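Local coordinates for protein Ribose/Galactose Isomerase (PDB 3ONO) that probably interconverts aldose and ketose sugar phosphates, as a four-chain member of the LacAB/RpiB isomerase family with a parallel sheet between helices, at residues 46-57 against 182-191; 98-109 against 135-145. All coordinates share one frame; numbering follows the deposited sequence. Where two conformers were deposited one is given.

The two contacts lie on opposite sides of the chain's centre, about 28 Å apart between their centres, and have no helix in common. Both mix buried and more exposed residues. Interaction 1 brings a helix from the C-terminal part of the chain, 180-186, against helix 51-63; it is mainly apolar between the helices, with polar bonds where the loop before helix 51-63 meets the end of helix 180-186 and the start of helix 190-199. Interaction 2 ties helix 98-108 to the end of helix 125-136 and the loop after it, largely through hydrogen bonds to loop backbone, with an aromatic pair at one end. Both reach the second subunit, and interaction 2 also meets the third.

Interaction 1. Residues 46-57 against 182-191; sequences DHHLTYIHLGIM and LVKTAVGSTQ
His47 lays its ring beside the turn at 185-189; CG anti to the backbone N (chi1 175°) carries the NE2 edge across to the carbonyl of Thr185. The bond from His47 NE2 to Thr185 O is 2.7 Å long, nearly straight, lies in the ring plane and meets a carbonyl lone pair; the same oxygen also accepts from Gly188 N, so two donors grip it where the helix ends. Ser189 N and the Gly188 carbonyl carbon lie over one face of this ring. His53 is approached differently: Thr185 CG2 sits over its face, 3.6 Å from the ring centroid, a CH-pi contact, while Leu182 O lies at the edge. The His53 ring is fixed from its own segment, because ND1 accepts from Thr50 N in the ring plane, half of a capping box with Thr50 OG1 and Ile52 N. Deeper in, Ala186 CB nestles between Ile56 CG2 at 3.8 Å and the selenomethionine Met57, whose CG is 3.7 Å away. The Ile56 and Leu182 side chains cross at about a right angle. At the far end the Asp46 carboxylate and Gln191 amide are almost coplanar; Gln191 NE2 donates at 2.8 Å, in a bent bond (137°), to the syn lone pair of Asp46 OD2, and a water joins Asp46 OD1 to Gln191 OE1. The short segments of helices 51-63 and 180-186 cross at -76°, with helix 203-212 packed on Val183 and Val187, and Phe192 of helix 190-199 touching Met57.

Interaction 2. Residues 98-109 against 135-145; sequences PSDAFLFNQINN and KAFTGKRGEGY
Gln106 reaches across to the loop at 140-143 with both ends of its amide. Its OE1 accepts from Glu143 N at 2.9 Å, which sets which end of the amide is oxygen; NE2 points at Lys140 O in the amide plane, at a distance too short to be trusted in detail. With CG anti to its carbonyl carbon, the chain bends at chi2 (-41°) to bring the amide to the loop. Asn105 serves the other end of the loop: ND2 donates to Ala136 O at 2.8 Å and to a water that also bonds Lys135 O. Main-chain bonds complete the polar set, from Gly142 N to Asn105 O (2.7 Å) and from Gly144 N to Gln106 O (2.9 Å). In this alpha/beta fold, where helices flank a parallel sheet, the bonds hold the loop that leads from helix 125-136 to helix 150-167 along the last turns of helix 98-108, which widens into a pi-type turn at 104-108. Among the apolar contacts, Ala101 CB meets Ala136 CB at 3.9 Å, and, in one of the two conformers of Tyr145, Leu103 CD2 approaches Tyr145 CD1 at 3.6 Å. In that same conformer the aromatic pair is an offset edge-to-face stack: the Phe102 edge, led by CE2, turns toward the Tyr145 face, with planes at 86° and centroids 5.4 Å apart. Tyr145 OH is hydrogen-bonded to Glu126 of the third subunit, and Lys135 NZ forms a salt bridge with Glu134 of that subunit.

Interaction 1. Residues 46-57 against 182-191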
loop_
_atom_site.group_PDB
_atom_site.type_symbol
_atom_site.label_atom_id
_atom_site.label_comp_id
_atom_site.label_asym_id
_atom_site.label_seq_id
_atom_site.Cartn_x
_atom_site.Cartn_y
_atom_site.Cartn_z
ATOM N N ASP A 46 -17.777 25.310 7.972
ATOM C CA ASP A 46 -16.914 26.115 8.828
ATOM C C ASP A 46 -16.120 27.147 8.028
ATOM O O ASP A 46 -16.102 27.104 6.796
ATOM C CB ASP A 46 -15.959 25.187 9.594
ATOM C CG ASP A 46 -15.225 25.899 10.706
ATOM O OD1 ASP A 46 -15.731 26.941 11.180
ATOM O OD2 ASP A 46 -14.142 25.421 11.112
ATOM N N HIS A 47 -15.481 28.081 8.739
ATOM C CA HIS A 47 -14.583 29.070 8.138
ATOM C C HIS A 47 -13.730 28.388 7.073
ATOM O O HIS A 47 -12.984 27.471 7.391
ATOM C CB HIS A 47 -13.689 29.653 9.225
ATOM C CG HIS A 47 -12.639 30.597 8.720
ATOM N ND1 HIS A 47 -12.927 31.862 8.258
ATOM C CD2 HIS A 47 -11.297 30.456 8.618
ATOM C CE1 HIS A 47 -11.805 32.469 7.911
ATOM N NE2 HIS A 47 -10.802 31.634 8.111
ATOM N N HIS A 48 -13.853 28.837 5.824
ATOM C CA HIS A 48 -13.338 28.096 4.661
ATOM C C HIS A 48 -11.815 28.211 4.520
ATOM O O HIS A 48 -11.260 29.314 4.605
ATOM C CB HIS A 48 -14.021 28.605 3.388
ATOM C CG HIS A 48 -13.761 27.767 2.177
ATOM N ND1 HIS A 48 -12.682 27.971 1.344
ATOM C CD2 HIS A 48 -14.460 26.738 1.645
ATOM C CE1 HIS A 48 -12.717 27.087 0.362
ATOM N NE2 HIS A 48 -13.788 26.331 0.518
ATOM N N LEU A 49 -11.166 27.064 4.296
ATOM C CA LEU A 49 -9.716 26.965 4.144
ATOM C C LEU A 49 -9.354 26.063 2.963
ATOM O O LEU A 49 -10.073 25.097 2.656
ATOM C CB LEU A 49 -9.120 26.320 5.393
ATOM C CG LEU A 49 -9.295 27.016 6.739
ATOM C CD1 LEU A 49 -8.568 26.191 7.792
ATOM C CD2 LEU A 49 -8.720 28.436 6.670
ATOM N N THR A 50 -8.218 26.341 2.329
ATOM C CA THR A 50 -7.656 25.397 1.360
ATOM C C THR A 50 -6.326 24.901 1.902
ATOM O O THR A 50 -5.849 25.371 2.943
ATOM C CB THR A 50 -7.315 26.062 0.022
ATOM O OG1 THR A 50 -6.162 26.893 0.193
ATOM C CG2 THR A 50 -8.467 26.898 -0.498
ATOM N N TYR A 51 -5.684 24.002 1.168
ATOM C CA TYR A 51 -4.384 23.525 1.633
ATOM C C TYR A 51 -3.314 24.612 1.632
ATOM O O TYR A 51 -2.290 24.451 2.290
ATOM C CB TYR A 51 -3.912 22.287 0.852
ATOM C CG TYR A 51 -3.630 22.504 -0.613
ATOM C CD1 TYR A 51 -2.436 23.098 -1.040
ATOM C CD2 TYR A 51 -4.543 22.069 -1.590
ATOM C CE1 TYR A 51 -2.160 23.256 -2.390
ATOM C CE2 TYR A 51 -4.277 22.238 -2.946
ATOM C CZ TYR A 51 -3.088 22.849 -3.335
ATOM O OH TYR A 51 -2.794 23.012 -4.673
ATOM N N ILE A 52 -3.549 25.731 0.939
ATOM C CA ILE A 52 -2.622 26.848 1.019
ATOM C C ILE A 52 -2.647 27.448 2.421
ATOM O O ILE A 52 -1.605 27.708 3.024
ATOM C CB ILE A 52 -2.974 27.978 -0.002
ATOM C CG1 ILE A 52 -2.916 27.444 -1.431
ATOM C CG2 ILE A 52 -2.003 29.177 0.165
ATOM C CD1 ILE A 52 -1.542 26.939 -1.865
ATOM N N HIS A 53 -3.844 27.667 2.955
ATOM C CA HIS A 53 -3.965 28.251 4.282
ATOM C C HIS A 53 -3.366 27.315 5.321
ATOM O O HIS A 53 -2.786 27.768 6.299
ATOM C CB HIS A 53 -5.424 28.547 4.615
ATOM C CG HIS A 53 -6.090 29.428 3.606
ATOM N ND1 HIS A 53 -7.073 28.966 2.749
ATOM C CD2 HIS A 53 -5.897 30.735 3.298
ATOM C CE1 HIS A 53 -7.465 29.959 1.968
ATOM N NE2 HIS A 53 -6.765 31.045 2.279
ATOM N N LEU A 54 -3.512 26.007 5.110
ATOM C CA LEU A 54 -2.958 25.060 6.070
ATOM C C LEU A 54 -1.460 25.280 6.303
ATOM O O LEU A 54 -0.981 25.245 7.451
ATOM C CB LEU A 54 -3.215 23.606 5.619
ATOM C CG LEU A 54 -4.683 23.197 5.480
ATOM C CD1 LEU A 54 -4.790 21.724 5.020
ATOM C CD2 LEU A 54 -5.462 23.400 6.786
ATOM N N GLY A 55 -0.702 25.453 5.233
ATOM C CA GLY A 55 0.730 25.649 5.377
ATOM C C GLY A 55 1.046 26.902 6.180
ATOM O O GLY A 55 1.961 26.921 7.018
ATOM N N ILE A 56 0.302 27.972 5.911
ATOM C CA ILE A 56 0.534 29.237 6.625
ATOM C C ILE A 56 0.219 29.067 8.111
ATOM O O ILE A 56 0.974 29.522 8.985
ATOM C CB ILE A 56 -0.334 30.366 6.026
ATOM C CG1 ILE A 56 0.113 30.654 4.598
ATOM C CG2 ILE A 56 -0.243 31.644 6.879
ATOM C CD1 ILE A 56 -0.942 31.382 3.767
HETATM N N MSE A 57 -0.898 28.403 8.394
HETATM C CA MSE A 57 -1.260 28.069 9.774
HETATM C C MSE A 57 -0.203 27.212 10.453
HETATM O O MSE A 57 0.139 27.442 11.615
HETATM C CB MSE A 57 -2.632 27.372 9.816
HETATM C CG MSE A 57 -3.699 28.247 9.203
HETATM SE SE MSE A 57 -5.281 27.273 8.658
HETATM C CE MSE A 57 -6.072 27.254 10.413
ATOM N N LEU A 182 -4.539 35.830 1.998
ATOM C CA LEU A 182 -4.319 34.439 2.390
ATOM C C LEU A 182 -4.031 34.353 3.873
ATOM O O LEU A 182 -4.570 33.495 4.551
ATOM C CB LEU A 182 -3.158 33.813 1.631
ATOM C CG LEU A 182 -3.339 33.514 0.149
ATOM C CD1 LEU A 182 -2.008 33.072 -0.424
ATOM C CD2 LEU A 182 -4.404 32.422 -0.078
ATOM N N VAL A 183 -3.180 35.237 4.388
ATOM C CA VAL A 183 -2.800 35.111 5.788
ATOM C C VAL A 183 -3.976 35.471 6.692
ATOM O O VAL A 183 -4.200 34.816 7.719
ATOM C CB VAL A 183 -1.572 35.959 6.136
ATOM C CG1 VAL A 183 -1.090 35.612 7.544
ATOM C CG2 VAL A 183 -0.460 35.731 5.102
ATOM N N LYS A 184 -4.721 36.519 6.328
ATOM C CA LYS A 184 -5.909 36.887 7.099
ATOM C C LYS A 184 -6.887 35.718 7.197
ATOM O O LYS A 184 -7.465 35.453 8.266
ATOM C CB LYS A 184 -6.621 38.100 6.484
ATOM C CG LYS A 184 -5.834 39.380 6.540
ATOM C CD LYS A 184 -6.602 40.495 5.813
ATOM C CE LYS A 184 -5.949 41.853 6.009
ATOM N NZ LYS A 184 -4.684 41.965 5.236
ATOM N N THR A 185 -7.083 35.028 6.082
ATOM C CA THR A 185 -7.979 33.870 6.066
ATOM C C THR A 185 -7.417 32.779 6.968
ATOM O O THR A 185 -8.142 32.175 7.752
ATOM C CB THR A 185 -8.187 33.331 4.642
ATOM O OG1 THR A 185 -8.902 34.316 3.869
ATOM C CG2 THR A 185 -8.988 32.002 4.678
ATOM N N ALA A 186 -6.106 32.556 6.873
ATOM C CA ALA A 186 -5.464 31.488 7.657
ATOM C C ALA A 186 -5.666 31.678 9.165
ATOM O O ALA A 186 -5.864 30.702 9.894
ATOM C CB ALA A 186 -3.966 31.387 7.317
ATOM N N VAL A 187 -5.623 32.920 9.638
ATOM C CA VAL A 187 -5.720 33.162 11.077
ATOM C C VAL A 187 -7.123 33.585 11.497
ATOM O O VAL A 187 -7.342 33.965 12.642
ATOM C CB VAL A 187 -4.715 34.225 11.549
ATOM C CG1 VAL A 187 -3.319 33.883 11.045
ATOM C CG2 VAL A 187 -5.131 35.599 11.046
ATOM N N GLY A 188 -8.072 33.486 10.575
ATOM C CA GLY A 188 -9.409 34.002 10.800
ATOM C C GLY A 188 -10.356 33.289 11.759
ATOM O O GLY A 188 -11.242 33.928 12.309
ATOM N N SER A 189 -10.196 31.984 11.979
ATOM C CA SER A 189 -11.191 31.249 12.766
ATOM C C SER A 189 -11.005 31.401 14.278
ATOM O O SER A 189 -9.895 31.627 14.754
ATOM C CB SER A 189 -11.187 29.755 12.411
ATOM O OG SER A 189 -10.295 29.057 13.265
ATOM N N THR A 190 -12.098 31.244 15.025
ATOM C CA THR A 190 -12.038 31.286 16.481
ATOM C C THR A 190 -11.174 30.164 17.051
ATOM O O THR A 190 -10.420 30.391 18.002
ATOM C CB THR A 190 -13.446 31.239 17.131
ATOM O OG1 THR A 190 -14.142 30.065 16.688
ATOM C CG2 THR A 190 -14.248 32.452 16.752
ATOM N N GLN A 191 -11.263 28.962 16.480
ATOM C CA GLN A 191 -10.464 27.847 17.007
ATOM C C GLN A 191 -8.962 28.069 16.752
ATOM O O GLN A 191 -8.128 27.700 17.575
ATOM C CB GLN A 191 -10.954 26.468 16.522
ATOM C CG GLN A 191 -10.840 26.225 15.033
ATOM C CD GLN A 191 -12.087 26.633 14.277
ATOM O OE1 GLN A 191 -12.835 27.510 14.717
ATOM N NE2 GLN A 191 -12.323 25.991 13.133
HETATM O O HOH W 1 -15.208 28.276 13.414
#

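Interaction 2. Residues 98-109 against 135-145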
loop_
_atom_site.group_PDB
_atom_site.type_symbol
_atom_site.label_atom_id
_atom_site.label_comp_id
_atom_site.label_asym_id
_atom_site.label_seq_id
_atom_site.Cartn_x
_atom_site.Cartn_y
_atom_site.Cartn_z
ATOM N N PRO A 98 0.922 3.115 9.229
ATOM C CA PRO A 98 1.562 3.314 10.537
ATOM C C PRO A 98 3.091 3.339 10.563
ATOM O O PRO A 98 3.658 4.147 11.299
ATOM C CB PRO A 98 1.055 2.131 11.360
ATOM C CG PRO A 98 -0.260 1.815 10.740
ATOM C CD PRO A 98 -0.149 2.096 9.283
ATOM N N SER A 99 3.767 2.482 9.807
ATOM C CA SER A 99 5.229 2.497 9.910
ATOM C C SER A 99 5.855 3.760 9.287
ATOM O O SER A 99 7.012 4.091 9.571
ATOM C CB SER A 99 5.857 1.221 9.339
ATOM O OG SER A 99 6.099 1.344 7.954
ATOM N N ASP A 100 5.106 4.470 8.444
ATOM C CA ASP A 100 5.574 5.792 7.980
ATOM C C ASP A 100 5.806 6.747 9.143
ATOM O O ASP A 100 6.749 7.545 9.135
ATOM C CB ASP A 100 4.550 6.470 7.050
ATOM C CG ASP A 100 4.389 5.749 5.706
ATOM O OD1 ASP A 100 5.317 5.034 5.280
ATOM O OD2 ASP A 100 3.329 5.937 5.053
ATOM N N ALA A 101 4.888 6.724 10.108
ATOM C CA ALA A 101 4.918 7.651 11.231
ATOM C C ALA A 101 6.125 7.354 12.116
ATOM O O ALA A 101 6.856 8.271 12.532
ATOM C CB ALA A 101 3.632 7.532 12.051
ATOM N N PHE A 102 6.321 6.077 12.414
ATOM C CA PHE A 102 7.474 5.684 13.211
ATOM C C PHE A 102 8.794 6.088 12.546
ATOM O O PHE A 102 9.629 6.749 13.171
ATOM C CB PHE A 102 7.481 4.197 13.490
ATOM C CG PHE A 102 8.670 3.766 14.288
ATOM C CD1 PHE A 102 8.742 4.053 15.641
ATOM C CD2 PHE A 102 9.736 3.146 13.676
ATOM C CE1 PHE A 102 9.851 3.686 16.373
ATOM C CE2 PHE A 102 10.851 2.767 14.410
ATOM C CZ PHE A 102 10.908 3.037 15.746
ATOM N N LEU A 103 8.973 5.700 11.285
ATOM C CA LEU A 103 10.203 6.025 10.556
ATOM C C LEU A 103 10.391 7.535 10.424
ATOM O O LEU A 103 11.505 8.043 10.556
ATOM C CB LEU A 103 10.199 5.401 9.162
ATOM C CG LEU A 103 10.263 3.874 9.163
ATOM C CD1 LEU A 103 10.083 3.342 7.758
ATOM C CD2 LEU A 103 11.606 3.427 9.786
ATOM N N PHE A 104 9.315 8.259 10.139
ATOM C CA PHE A 104 9.430 9.710 10.050
ATOM C C PHE A 104 9.992 10.275 11.355
ATOM O O PHE A 104 10.927 11.074 11.348
ATOM C CB PHE A 104 8.072 10.342 9.758
ATOM C CG PHE A 104 8.089 11.860 9.733
ATOM C CD1 PHE A 104 8.664 12.548 8.679
ATOM C CD2 PHE A 104 7.508 12.583 10.765
ATOM C CE1 PHE A 104 8.646 13.937 8.648
ATOM C CE2 PHE A 104 7.499 13.984 10.738
ATOM C CZ PHE A 104 8.073 14.644 9.674
ATOM N N ASN A 105 9.425 9.856 12.476
ATOM C CA ASN A 105 9.882 10.375 13.769
ATOM C C ASN A 105 11.337 10.039 14.041
ATOM O O ASN A 105 12.077 10.861 14.590
ATOM C CB ASN A 105 9.053 9.797 14.905
ATOM C CG ASN A 105 7.712 10.477 15.058
ATOM O OD1 ASN A 105 7.505 11.588 14.589
ATOM N ND2 ASN A 105 6.800 9.810 15.764
ATOM N N GLN A 106 11.753 8.837 13.682
ATOM C CA GLN A 106 13.118 8.408 13.988
ATOM C C GLN A 106 14.173 8.962 13.022
ATOM O O GLN A 106 15.259 9.350 13.453
ATOM C CB GLN A 106 13.229 6.889 14.060
ATOM C CG GLN A 106 12.299 6.242 15.080
ATOM C CD GLN A 106 12.212 7.022 16.378
ATOM O OE1 GLN A 106 13.234 7.497 16.918
ATOM N NE2 GLN A 106 10.983 7.175 16.889
ATOM N N ILE A 107 13.847 8.989 11.729
ATOM C CA ILE A 107 14.814 9.353 10.693
ATOM C C ILE A 107 14.817 10.859 10.450
ATOM O O ILE A 107 15.879 11.504 10.421
ATOM C CB ILE A 107 14.504 8.634 9.360
ATOM C CG1 ILE A 107 14.619 7.096 9.512
ATOM C CG2 ILE A 107 15.400 9.174 8.221
ATOM C CD1 ILE A 107 14.131 6.385 8.246
ATOM N N ASN A 108 13.628 11.430 10.290
ATOM C CA ASN A 108 13.533 12.835 9.936
ATOM C C ASN A 108 13.322 13.750 11.140
ATOM O O ASN A 108 13.785 14.896 11.143
ATOM C CB ASN A 108 12.400 13.011 8.925
ATOM C CG ASN A 108 12.504 12.020 7.788
ATOM O OD1 ASN A 108 11.806 11.004 7.771
ATOM N ND2 ASN A 108 13.405 12.292 6.845
ATOM N N ASN A 109 12.591 13.245 12.136
ATOM C CA ASN A 109 12.375 13.985 13.373
ATOM C C ASN A 109 11.783 15.342 13.053
ATOM O O ASN A 109 12.241 16.362 13.556
ATOM C CB ASN A 109 13.723 14.158 14.090
ATOM C CG ASN A 109 13.579 14.550 15.559
ATOM O OD1 ASN A 109 12.483 14.573 16.116
ATOM N ND2 ASN A 109 14.704 14.853 16.191
ATOM N N LYS A 135 1.268 5.158 16.309
ATOM C CA LYS A 135 2.706 5.094 16.079
ATOM C C LYS A 135 3.371 6.486 16.066
ATOM O O LYS A 135 4.533 6.631 16.457
ATOM C CB LYS A 135 3.015 4.328 14.795
ATOM C CG LYS A 135 2.493 2.888 14.765
ATOM C CD LYS A 135 2.803 2.137 16.042
ATOM C CE LYS A 135 2.216 0.705 15.941
ATOM N NZ LYS A 135 2.109 0.034 17.251
ATOM N N ALA A 136 2.647 7.515 15.627
ATOM C CA ALA A 136 3.220 8.876 15.603
ATOM C C ALA A 136 3.500 9.436 16.987
ATOM O O ALA A 136 4.450 10.200 17.175
ATOM C CB ALA A 136 2.313 9.850 14.849
ATOM N N PHE A 137 2.679 9.055 17.959
ATOM C CA PHE A 137 2.649 9.790 19.222
ATOM C C PHE A 137 2.998 8.932 20.442
ATOM O O PHE A 137 2.858 9.372 21.587
ATOM C CB PHE A 137 1.293 10.484 19.373
ATOM C CG PHE A 137 0.991 11.445 18.245
ATOM C CD1 PHE A 137 1.902 12.418 17.897
ATOM C CD2 PHE A 137 -0.177 11.328 17.505
ATOM C CE1 PHE A 137 1.649 13.302 16.852
ATOM C CE2 PHE A 137 -0.442 12.178 16.456
ATOM C CZ PHE A 137 0.477 13.190 16.129
ATOM N N THR A 138 3.470 7.717 20.180
ATOM C CA THR A 138 3.973 6.833 21.223
ATOM C C THR A 138 5.496 6.786 21.122
ATOM O O THR A 138 6.053 6.727 20.029
ATOM C CB THR A 138 3.437 5.390 21.050
ATOM O OG1 THR A 138 2.003 5.396 21.010
ATOM C CG2 THR A 138 3.895 4.495 22.192
ATOM N N GLY A 139 6.178 6.822 22.258
ATOM C CA GLY A 139 7.609 6.581 22.261
ATOM C C GLY A 139 8.465 7.805 21.990
ATOM O O GLY A 139 7.982 8.936 21.988
ATOM N N LYS A 140 9.752 7.570 21.754
ATOM C CA LYS A 140 10.687 8.664 21.541
ATOM C C LYS A 140 10.901 8.963 20.066
ATOM O O LYS A 140 10.551 8.161 19.191
ATOM C CB LYS A 140 12.029 8.384 22.219
ATOM C CG LYS A 140 11.948 8.312 23.731
ATOM C CD LYS A 140 13.327 8.205 24.356
ATOM C CE LYS A 140 13.250 7.541 25.722
ATOM N NZ LYS A 140 12.716 6.149 25.620
ATOM N N ARG A 141 11.504 10.111 19.792
ATOM C CA ARG A 141 11.672 10.580 18.427
ATOM C C ARG A 141 13.136 10.917 18.138
ATOM O O ARG A 141 13.901 11.257 19.052
ATOM C CB ARG A 141 10.748 11.780 18.183
ATOM C CG ARG A 141 9.273 11.465 18.487
ATOM C CD ARG A 141 8.332 12.681 18.349
ATOM N NE ARG A 141 8.474 13.627 19.455
ATOM C CZ ARG A 141 7.851 13.525 20.632
ATOM N NH1 ARG A 141 7.030 12.512 20.870
ATOM N NH2 ARG A 141 8.051 14.440 21.575
ATOM N N GLY A 142 13.525 10.795 16.872
ATOM C CA GLY A 142 14.868 11.116 16.427
ATOM C C GLY A 142 16.013 10.208 16.827
ATOM O O GLY A 142 17.137 10.686 16.937
ATOM N N GLU A 143 15.765 8.906 17.014
ATOM C CA GLU A 143 16.834 8.006 17.421
ATOM C C GLU A 143 17.515 7.349 16.237
ATOM O O GLU A 143 18.459 6.576 16.399
ATOM C CB GLU A 143 16.317 6.944 18.396
ATOM C CG GLU A 143 15.752 7.541 19.672
ATOM C CD GLU A 143 15.441 6.495 20.732
ATOM O OE1 GLU A 143 14.982 5.387 20.367
ATOM O OE2 GLU A 143 15.661 6.790 21.928
ATOM N N GLY A 144 17.041 7.659 15.035
ATOM C CA GLY A 144 17.550 7.005 13.840
ATOM C C GLY A 144 16.918 5.633 13.593
ATOM O O GLY A 144 16.388 5.019 14.522
ATOM N N TYR A 145 16.915 5.135 12.391
ATOM C CA TYR A 145 16.441 3.778 12.327
ATOM C C TYR A 145 17.254 3.084 11.287
ATOM O O TYR A 145 17.305 3.530 10.139
ATOM C CB TYR A 145 14.930 3.718 12.072
ATOM C CG TYR A 145 14.387 2.325 12.308
ATOM C CD1 TYR A 145 14.259 1.437 11.258
ATOM C CD2 TYR A 145 14.041 1.893 13.585
ATOM C CE1 TYR A 145 13.780 0.149 11.457
ATOM C CE2 TYR A 145 13.555 0.605 13.798
ATOM C CZ TYR A 145 13.429 -0.254 12.724
ATOM O OH TYR A 145 12.965 -1.530 12.916
HETATM O O HOH W 2 7.565 7.469 16.930
#